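Local coordinates for protein MymaA.19257.a.B3 (Mycobacterium marinum, PDB 6Q10) that is of unknown function but, as a secreted or membrane-attached protein with a soluble LytR_C domain, probably acts at the mycobacterial cell envelope, at residues A[17-22]-A[90-95]; A[52-57]-A[133-138]. All coordinates share one frame; numbering follows the deposited sequence.

How the interactions relate
From the N terminus the chain lays down edge strand 12-14 and the short helix 16-20; its last turn and the residues after it, 17-22, meet the end of helix 85-94 in interaction 1. Before that, helix 43-54 has been made, and its end with the turn after it, 52-57, is met much later by the 133-138 loop in interaction 2. The two loops therefore cross: the one closed by interaction 2 starts inside that of interaction 1 and ends beyond it. Their centres lie 16 Å apart, yet they touch directly: Phe-56 rests on Ala-90 and Val-91, Leu-54 on Val-94, and Leu-134 on Leu-93. Helix 85-94 thus links the buried interaction 1 to the surface interaction 2.

Interaction 1 (A[17-22]-A[90-95]); sequences TEMTDV and AVWLVA
Met-19 and Trp-92 face each other from the ends of two helices, with their CA atoms 8.9 Å apart, the nearest such pair between 17-22 and 90-95. Helix 16-20 is ending here: after the last helical residues, Asp-21 N and Val-22 N still bond back to Glu-18 O and Met-19 O. On the other side, Val-91 O accepts from both Val-94 N and Ala-95 N as helix 85-94 runs out. The wide indole of Trp-92 covers most of the separation and meets the methylenes of Met-19, its CG anti to the backbone N (chi1 -164°) and its six-membered ring reaching toward the methionine.

The Met-19 methylenes do the touching. Met-19 CG lies 3.2 Å from Trp-92 CE3, a very close approach made obliquely to the ring, and Met-19 CB comes within 3.4 Å of Trp-92 CZ3. Bends at chi2 (65°) and chi3 then carry the end of the methionine away from 90-95; a flexible, unbranched chain suits such a turn. The contact lies in the soluble domain of the protein, which carries a LytR_C family region; here helix 85-94 follows strand 76-80 of the mixed sheet and helix 16-20 follows its edge strand 12-14. Thr-20 meets the indole at its edge, its backbone N near the ring plane and 3.8 Å from Trp-92 CZ3. Thr-20 OG1 stands 3.9 Å from Trp-92 CZ3 but is hydrogen-bonded to Arg-16 O, so the small polar residue can border the indole with its hydroxyl already paired within its own helix. His-151 of helix 144-153 stacks on the Trp-92 ring.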
loop_
_atom_site.group_PDB
_atom_site.type_symbol
_atom_site.label_atom_id
_atom_site.label_comp_id
_atom_site.label_asym_id
_atom_site.label_seq_id
_atom_site.Cartn_x
_atom_site.Cartn_y
_atom_site.Cartn_z
ATOM N N THR A 17 1.627 4.856 -14.112
ATOM C CA THR A 17 0.788 5.824 -14.805
ATOM C C THR A 17 -0.680 5.587 -14.503
ATOM O O THR A 17 -1.415 6.518 -14.152
ATOM C CB THR A 17 1.057 5.741 -16.301
ATOM O OG1 THR A 17 2.423 6.077 -16.542
ATOM C CG2 THR A 17 0.127 6.659 -17.066
ATOM N N GLU A 18 -1.115 4.330 -14.591
ATOM C CA GLU A 18 -2.511 4.027 -14.329
ATOM C C GLU A 18 -2.865 4.287 -12.875
ATOM O O GLU A 18 -3.893 4.909 -12.586
ATOM C CB GLU A 18 -2.817 2.580 -14.703
ATOM C CG GLU A 18 -4.263 2.198 -14.350
ATOM C CD GLU A 18 -4.678 0.849 -14.896
ATOM O OE1 GLU A 18 -3.837 0.180 -15.531
ATOM O OE2 GLU A 18 -5.851 0.452 -14.683
ATOM N N MET A 19 -2.005 3.864 -11.939
ATOM C CA MET A 19 -2.403 4.004 -10.543
ATOM C C MET A 19 -2.376 5.451 -10.065
ATOM O O MET A 19 -3.088 5.797 -9.116
ATOM C CB MET A 19 -1.522 3.139 -9.645
ATOM C CG MET A 19 -1.979 3.139 -8.150
ATOM S SD MET A 19 -3.598 2.392 -7.777
ATOM C CE MET A 19 -3.205 1.047 -8.849
ATOM N N THR A 20 -1.541 6.305 -10.664
ATOM C CA THR A 20 -1.511 7.700 -10.242
ATOM C C THR A 20 -2.855 8.384 -10.439
ATOM O O THR A 20 -3.182 9.320 -9.699
ATOM C CB THR A 20 -0.417 8.437 -11.006
ATOM O OG1 THR A 20 0.836 7.876 -10.635
ATOM C CG2 THR A 20 -0.422 9.921 -10.674
ATOM N N ASP A 21 -3.671 7.896 -11.362
ATOM C CA ASP A 21 -4.975 8.501 -11.613
ATOM C C ASP A 21 -6.073 7.988 -10.690
ATOM O O ASP A 21 -7.201 8.483 -10.784
ATOM C CB ASP A 21 -5.383 8.274 -13.068
ATOM C CG ASP A 21 -4.605 9.157 -14.031
ATOM O OD1 ASP A 21 -4.081 10.205 -13.590
ATOM O OD2 ASP A 21 -4.515 8.801 -15.225
ATOM N N VAL A 22 -5.785 7.037 -9.805
ATOM C CA VAL A 22 -6.794 6.502 -8.894
ATOM C C VAL A 22 -6.882 7.386 -7.652
ATOM O O VAL A 22 -5.866 7.695 -7.022
ATOM C CB VAL A 22 -6.464 5.051 -8.525
ATOM C CG1 VAL A 22 -7.459 4.530 -7.440
ATOM C CG2 VAL A 22 -6.462 4.180 -9.778
ATOM N N ALA A 90 -4.153 4.220 -1.700
ATOM C CA ALA A 90 -3.832 4.783 -0.395
ATOM C C ALA A 90 -2.582 4.132 0.193
ATOM O O ALA A 90 -1.698 4.831 0.704
ATOM C CB ALA A 90 -5.033 4.616 0.563
ATOM N N VAL A 91 -2.503 2.795 0.139
ATOM C CA VAL A 91 -1.305 2.108 0.616
ATOM C C VAL A 91 -0.079 2.559 -0.175
ATOM O O VAL A 91 1.013 2.726 0.382
ATOM C CB VAL A 91 -1.495 0.584 0.534
ATOM C CG1 VAL A 91 -0.232 -0.130 1.011
ATOM C CG2 VAL A 91 -2.696 0.172 1.405
ATOM N N TRP A 92 -0.237 2.765 -1.485
ATOM C CA TRP A 92 0.912 3.111 -2.317
ATOM C C TRP A 92 1.522 4.460 -1.953
ATOM O O TRP A 92 2.697 4.700 -2.232
ATOM C CB TRP A 92 0.453 3.075 -3.791
ATOM C CG TRP A 92 1.512 3.026 -4.838
ATOM C CD1 TRP A 92 2.684 2.333 -4.811
ATOM C CD2 TRP A 92 1.457 3.694 -6.101
ATOM N NE1 TRP A 92 3.362 2.526 -6.005
ATOM C CE2 TRP A 92 2.632 3.377 -6.798
ATOM C CE3 TRP A 92 0.531 4.559 -6.687
ATOM C CZ2 TRP A 92 2.895 3.887 -8.079
ATOM C CZ3 TRP A 92 0.795 5.053 -7.962
ATOM C CH2 TRP A 92 1.958 4.706 -8.630
ATOM N N LEU A 93 0.734 5.354 -1.343
ATOM C CA LEU A 93 1.280 6.612 -0.849
ATOM C C LEU A 93 2.391 6.387 0.163
ATOM O O LEU A 93 3.386 7.116 0.176
ATOM C CB LEU A 93 0.164 7.429 -0.194
ATOM C CG LEU A 93 -0.886 7.925 -1.169
ATOM C CD1 LEU A 93 -2.061 8.468 -0.345
ATOM C CD2 LEU A 93 -0.328 9.025 -2.093
ATOM N N VAL A 94 2.211 5.408 1.062
ATOM C CA VAL A 94 3.165 5.201 2.141
ATOM C C VAL A 94 4.109 4.037 1.848
ATOM O O VAL A 94 5.093 3.859 2.578
ATOM C CB VAL A 94 2.447 5.026 3.495
ATOM C CG1 VAL A 94 1.759 6.361 3.882
ATOM C CG2 VAL A 94 1.411 3.885 3.450
ATOM N N ALA A 95 3.865 3.277 0.783
ATOM C CA ALA A 95 4.808 2.257 0.301
ATOM C C ALA A 95 5.056 2.490 -1.185
ATOM O O ALA A 95 4.723 1.653 -2.031
ATOM C CB ALA A 95 4.251 0.857 0.553
#

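Interaction 2 (A[52-57]-A[133-138]); sequences KDLGFT and SLRPGA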
loop_
_atom_site.group_PDB
_atom_site.type_symbol
_atom_site.label_atom_id
_atom_site.label_comp_id
_atom_site.label_asym_id
_atom_site.label_seq_id
_atom_site.Cartn_x
_atom_site.Cartn_y
_atom_site.Cartn_z
ATOM N N LYS A 52 -2.051 1.458 11.186
ATOM C CA LYS A 52 -3.127 1.815 12.110
ATOM C C LYS A 52 -2.903 3.201 12.698
ATOM O O LYS A 52 -3.839 4.007 12.786
ATOM C CB LYS A 52 -3.231 0.765 13.221
ATOM C CG LYS A 52 -4.482 0.944 14.079
ATOM C CD LYS A 52 -4.561 -0.106 15.167
ATOM C CE LYS A 52 -5.784 0.099 16.048
ATOM N NZ LYS A 52 -6.095 -1.155 16.788
ATOM N N ASP A 53 -1.661 3.511 13.080
ATOM C CA ASP A 53 -1.376 4.813 13.676
ATOM C C ASP A 53 -1.646 5.960 12.709
ATOM O O ASP A 53 -1.978 7.070 13.154
ATOM C CB ASP A 53 0.076 4.867 14.148
ATOM C CG ASP A 53 0.330 3.973 15.335
ATOM O OD1 ASP A 53 -0.658 3.570 15.981
ATOM O OD2 ASP A 53 1.510 3.697 15.632
ATOM N N LEU A 54 -1.496 5.720 11.399
ATOM C CA LEU A 54 -1.793 6.721 10.380
ATOM C C LEU A 54 -3.280 6.884 10.123
ATOM O O LEU A 54 -3.683 7.837 9.449
ATOM C CB LEU A 54 -1.117 6.362 9.049
ATOM C CG LEU A 54 0.403 6.370 9.025
ATOM C CD1 LEU A 54 0.814 5.739 7.728
ATOM C CD2 LEU A 54 0.952 7.786 9.160
ATOM N N GLY A 55 -4.109 5.974 10.610
ATOM C CA GLY A 55 -5.530 6.079 10.390
ATOM C C GLY A 55 -6.135 4.975 9.557
ATOM O O GLY A 55 -7.354 5.002 9.352
ATOM N N PHE A 56 -5.343 4.016 9.059
ATOM C CA PHE A 56 -5.911 2.869 8.350
ATOM C C PHE A 56 -6.670 2.002 9.342
ATOM O O PHE A 56 -6.195 1.766 10.445
ATOM C CB PHE A 56 -4.825 2.018 7.688
ATOM C CG PHE A 56 -4.187 2.647 6.466
ATOM C CD1 PHE A 56 -3.186 3.612 6.607
ATOM C CD2 PHE A 56 -4.546 2.232 5.183
ATOM C CE1 PHE A 56 -2.585 4.170 5.465
ATOM C CE2 PHE A 56 -3.932 2.805 4.056
ATOM C CZ PHE A 56 -2.952 3.744 4.211
ATOM N N THR A 57 -7.852 1.535 8.947
ATOM C CA THR A 57 -8.537 0.521 9.735
ATOM C C THR A 57 -7.558 -0.592 10.047
ATOM O O THR A 57 -6.799 -1.006 9.174
ATOM C CB THR A 57 -9.733 -0.014 8.962
ATOM O OG1 THR A 57 -10.593 1.090 8.663
ATOM C CG2 THR A 57 -10.487 -1.029 9.801
ATOM N N SER A 133 -6.214 14.436 3.813
ATOM C CA SER A 133 -7.452 14.464 3.036
ATOM C C SER A 133 -8.183 13.136 3.019
ATOM O O SER A 133 -9.291 13.065 2.467
ATOM C CB SER A 133 -7.176 14.860 1.589
ATOM O OG SER A 133 -6.488 16.075 1.544
ATOM N N LEU A 134 -7.583 12.086 3.582
ATOM C CA LEU A 134 -8.154 10.747 3.624
ATOM C C LEU A 134 -8.590 10.380 5.035
ATOM O O LEU A 134 -8.833 9.208 5.333
ATOM C CB LEU A 134 -7.130 9.737 3.082
ATOM C CG LEU A 134 -6.550 10.120 1.715
ATOM C CD1 LEU A 134 -5.513 9.056 1.290
ATOM C CD2 LEU A 134 -7.657 10.209 0.678
ATOM N N ARG A 135 -8.714 11.375 5.914
ATOM C CA ARG A 135 -9.132 11.148 7.278
ATOM C C ARG A 135 -10.418 11.933 7.498
ATOM O O ARG A 135 -10.760 12.777 6.665
ATOM C CB ARG A 135 -8.054 11.595 8.261
ATOM C CG ARG A 135 -6.758 10.838 8.156
ATOM C CD ARG A 135 -5.849 11.170 9.328
ATOM N NE ARG A 135 -4.591 10.451 9.193
ATOM C CZ ARG A 135 -3.444 11.000 8.801
ATOM N NH1 ARG A 135 -3.368 12.296 8.559
ATOM N NH2 ARG A 135 -2.362 10.233 8.681
ATOM N N PRO A 136 -11.167 11.658 8.566
ATOM C CA PRO A 136 -12.348 12.481 8.881
ATOM C C PRO A 136 -11.983 13.942 9.123
ATOM O O PRO A 136 -10.887 14.274 9.579
ATOM C CB PRO A 136 -12.901 11.824 10.147
ATOM C CG PRO A 136 -12.452 10.388 10.033
ATOM C CD PRO A 136 -11.089 10.460 9.424
ATOM N N GLY A 137 -12.920 14.825 8.789
ATOM C CA GLY A 137 -12.650 16.244 8.904
ATOM C C GLY A 137 -11.662 16.783 7.891
ATOM O O GLY A 137 -11.048 17.827 8.134
ATOM N N ALA A 138 -11.490 16.094 6.760
ATOM C CA ALA A 138 -10.611 16.574 5.701
ATOM C C ALA A 138 -11.085 17.924 5.178
ATOM O O ALA A 138 -12.252 18.083 4.807
ATOM C CB ALA A 138 -10.569 15.567 4.558
#
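Arg-135 reaches from the 133-138 loop to the C-terminal end of helix 43-54, and its target is the carbonyl oxygen of Leu-54. From CB, CG lies anti to the carbonyl carbon, and the chain then runs extended from CG to NE. Arg-135 CD is still 4.0 Å from Leu-54 O, and the polar contact begins at the next atom. Arg-135 NE donates to Leu-54 O at 2.8 Å, tilted 28° from the carbonyl plane. Arg-135 CZ, between the two donors, lies 3.2 Å from Leu-54 O. Arg-135 NH2 donates to the same Leu-54 O, also at 2.8 Å, but in the carbonyl plane and on a lone pair. The oxygen lies in the guanidinium plane, gripped side-on by two N-H groups bent at 149° and 142°, a forked geometry that restrains the rotation of the flat group. Arg-135 NH2 also lies 4.1 Å from both CB and CD2 of Leu-54.

The oxygen is available because the helix ends here: Gly-55 adopts positive phi in a Schellman motif, leaving no room for a CB beside Leu-54 O or Arg-135 NE, so glycine suits the place. A positively charged guanidinium would be favoured at this negative end of the helix dipole. Arg-135 is the first residue of a type II beta turn that ends at Ala-138. The bond joins helix 43-54, which leads into edge strand 60-63, to the link between helices 125-132 and 144-153, while Leu-54 and Leu-134 each pack on helix 85-94.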